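Local coordinates for pyrophosphate phosphohydrolase (Thermus thermophilus, PDB 2PRD), which probably catalyses the magnesium-dependent hydrolysis of inorganic pyrophosphate to two phosphate ions, working as a homohexamer, at residues 50-55 / 130-135. Residues are numbered along the deposited sequence; the frame is centred on the assembly and turned at random.
Sequences FYPGDY and QEIQHF
Glu-131 meets Pro-52 at the start of a contact that illustrates how a helix can be seated on a loop by apolar packing. Its carboxylate carbon CD lies 4.4 Å from CB of Pro-52, a loose approach; the charged end is engaged elsewhere, OE2 forming a salt bridge with Arg-114 of a third subunit. One residue on, Ile-132 reaches the same proline from another side. With its CG1 anti to the carbonyl carbon (chi1 -62°), that branch comes within 4.1 Å of Pro-52 CG, and both side chains also rest on Leu-72 of strand 70-74. Phe-135, one turn further along, contributes the largest single share of the buried surface, closely followed by Pro-52. Its CG, anti to the backbone N (chi1 168°), carries the ring out from helix 126-138 to the loop, where Pro-52 CD sits over one face in a CH-pi contact, 3.7 Å from the ring centroid. The tip of the ring then meets Tyr-51 in an edge-to-face pair: Phe-135 CZ stands 3.7 Å above the tyrosine plane, over its centre, and the planes are inclined at 58°. Phe-50 O approaches CE1 of Phe-135 obliquely at 3.4 Å. An alanine at Phe-135 would probably leave Pro-52 CD and the face of Tyr-51 without this partner and open a gap between helix and loop. Phe-135 also stacks on Tyr-139, while Tyr-51 lies beside Lys-29; both neighbours are predicted to bind the substrate, and a sulfate is bound near Tyr-51. A CH-pi contact and an edge-to-face aromatic pair here join helix 126-138 to the loop before strand 54-57, beside the probable pyrophosphate site of a PPase-family enzyme.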
loop_
_atom_site.group_PDB
_atom_site.type_symbol
_atom_site.label_atom_id
_atom_site.label_comp_id
_atom_site.label_asym_id
_atom_site.label_seq_id
_atom_site.Cartn_x
_atom_site.Cartn_y
_atom_site.Cartn_z
ATOM N N PHE A 50 3.160 11.949 -9.353
ATOM C CA PHE A 50 4.209 11.190 -8.645
ATOM C C PHE A 50 5.406 11.008 -9.563
ATOM O O PHE A 50 5.217 11.043 -10.777
ATOM C CB PHE A 50 3.633 9.854 -8.140
ATOM C CG PHE A 50 3.084 8.962 -9.202
ATOM C CD1 PHE A 50 3.958 8.271 -10.031
ATOM C CD2 PHE A 50 1.718 8.818 -9.367
ATOM C CE1 PHE A 50 3.476 7.427 -11.001
ATOM C CE2 PHE A 50 1.235 7.973 -10.343
ATOM C CZ PHE A 50 2.102 7.321 -11.191
ATOM N N TYR A 51 6.593 10.835 -8.976
ATOM C CA TYR A 51 7.809 10.640 -9.773
ATOM C C TYR A 51 7.664 9.363 -10.558
ATOM O O TYR A 51 7.306 8.325 -9.971
ATOM C CB TYR A 51 9.040 10.582 -8.833
ATOM C CG TYR A 51 9.556 11.995 -8.624
ATOM C CD1 TYR A 51 8.899 12.893 -7.799
ATOM C CD2 TYR A 51 10.685 12.423 -9.302
ATOM C CE1 TYR A 51 9.346 14.194 -7.672
ATOM C CE2 TYR A 51 11.132 13.742 -9.219
ATOM C CZ TYR A 51 10.448 14.606 -8.393
ATOM O OH TYR A 51 10.906 15.878 -8.218
ATOM N N PRO A 52 7.945 9.424 -11.846
ATOM C CA PRO A 52 7.851 8.272 -12.739
ATOM C C PRO A 52 8.938 7.258 -12.517
ATOM O O PRO A 52 8.915 6.124 -13.054
ATOM C CB PRO A 52 7.731 8.968 -14.099
ATOM C CG PRO A 52 8.786 10.067 -13.907
ATOM C CD PRO A 52 8.366 10.651 -12.561
ATOM N N GLY A 53 9.930 7.540 -11.684
ATOM C CA GLY A 53 11.007 6.551 -11.388
ATOM C C GLY A 53 11.654 7.097 -10.136
ATOM O O GLY A 53 11.244 8.238 -9.822
ATOM N N ASP A 54 12.576 6.400 -9.531
ATOM C CA ASP A 54 13.267 6.855 -8.325
ATOM C C ASP A 54 14.280 7.942 -8.645
ATOM O O ASP A 54 15.064 7.778 -9.576
ATOM C CB ASP A 54 13.952 5.677 -7.533
ATOM C CG ASP A 54 13.069 4.517 -7.288
ATOM O OD1 ASP A 54 12.982 3.609 -8.134
ATOM O OD2 ASP A 54 12.450 4.437 -6.184
ATOM N N TYR A 55 14.219 9.050 -7.921
ATOM C CA TYR A 55 15.084 10.188 -8.168
ATOM C C TYR A 55 16.181 10.429 -7.144
ATOM O O TYR A 55 15.943 10.429 -5.944
ATOM C CB TYR A 55 14.166 11.426 -8.326
ATOM C CG TYR A 55 14.892 12.712 -8.675
ATOM C CD1 TYR A 55 15.226 12.973 -10.003
ATOM C CD2 TYR A 55 15.218 13.670 -7.731
ATOM C CE1 TYR A 55 15.879 14.159 -10.374
ATOM C CE2 TYR A 55 15.834 14.851 -8.082
ATOM C CZ TYR A 55 16.165 15.071 -9.395
ATOM O OH TYR A 55 16.812 16.236 -9.775
ATOM N N GLN A 130 7.647 8.905 -22.819
ATOM C CA GLN A 130 6.656 9.993 -22.966
ATOM C C GLN A 130 6.096 10.413 -21.595
ATOM O O GLN A 130 5.683 11.565 -21.390
ATOM C CB GLN A 130 5.496 9.622 -23.794
ATOM C CG GLN A 130 5.161 9.404 -25.188
ATOM C CD GLN A 130 3.636 9.134 -25.293
ATOM O OE1 GLN A 130 3.079 9.702 -26.249
ATOM N NE2 GLN A 130 3.070 8.376 -24.329
ATOM N N GLU A 131 5.982 9.396 -20.733
ATOM C CA GLU A 131 5.495 9.588 -19.366
ATOM C C GLU A 131 6.484 10.469 -18.625
ATOM O O GLU A 131 6.096 11.431 -17.939
ATOM C CB GLU A 131 5.261 8.237 -18.662
ATOM C CG GLU A 131 4.601 8.421 -17.276
ATOM C CD GLU A 131 4.582 7.091 -16.515
ATOM O OE1 GLU A 131 5.429 6.260 -16.859
ATOM O OE2 GLU A 131 3.701 6.857 -15.672
ATOM N N ILE A 132 7.769 10.125 -18.764
ATOM C CA ILE A 132 8.840 10.932 -18.105
ATOM C C ILE A 132 8.825 12.363 -18.582
ATOM O O ILE A 132 8.711 13.332 -17.796
ATOM C CB ILE A 132 10.216 10.269 -18.213
ATOM C CG1 ILE A 132 10.229 8.913 -17.511
ATOM C CG2 ILE A 132 11.263 11.192 -17.592
ATOM C CD1 ILE A 132 11.368 7.970 -17.770
ATOM N N GLN A 133 8.882 12.559 -19.906
ATOM C CA GLN A 133 8.853 13.912 -20.420
ATOM C C GLN A 133 7.644 14.690 -19.968
ATOM O O GLN A 133 7.750 15.888 -19.589
ATOM C CB GLN A 133 8.874 13.796 -21.972
ATOM C CG GLN A 133 8.562 15.169 -22.557
ATOM C CD GLN A 133 9.050 15.227 -23.997
ATOM O OE1 GLN A 133 9.709 14.263 -24.394
ATOM N NE2 GLN A 133 8.734 16.298 -24.705
ATOM N N HIS A 134 6.475 14.031 -20.059
ATOM C CA HIS A 134 5.230 14.777 -19.690
ATOM C C HIS A 134 5.273 15.138 -18.225
ATOM O O HIS A 134 4.735 16.162 -17.778
ATOM C CB HIS A 134 4.020 14.013 -20.186
ATOM C CG HIS A 134 2.681 14.462 -19.680
ATOM N ND1 HIS A 134 2.142 13.923 -18.521
ATOM C CD2 HIS A 134 1.770 15.338 -20.080
ATOM C CE1 HIS A 134 0.974 14.460 -18.268
ATOM N NE2 HIS A 134 0.731 15.359 -19.218
ATOM N N PHE A 135 5.977 14.357 -17.401
ATOM C CA PHE A 135 6.064 14.652 -15.959
ATOM C C PHE A 135 6.798 15.945 -15.722
ATOM O O PHE A 135 6.315 16.893 -15.062
ATOM C CB PHE A 135 6.675 13.483 -15.169
ATOM C CG PHE A 135 7.035 13.856 -13.750
ATOM C CD1 PHE A 135 6.109 13.833 -12.748
ATOM C CD2 PHE A 135 8.327 14.233 -13.441
ATOM C CE1 PHE A 135 6.470 14.177 -11.447
ATOM C CE2 PHE A 135 8.713 14.594 -12.177
ATOM C CZ PHE A 135 7.779 14.551 -11.151
#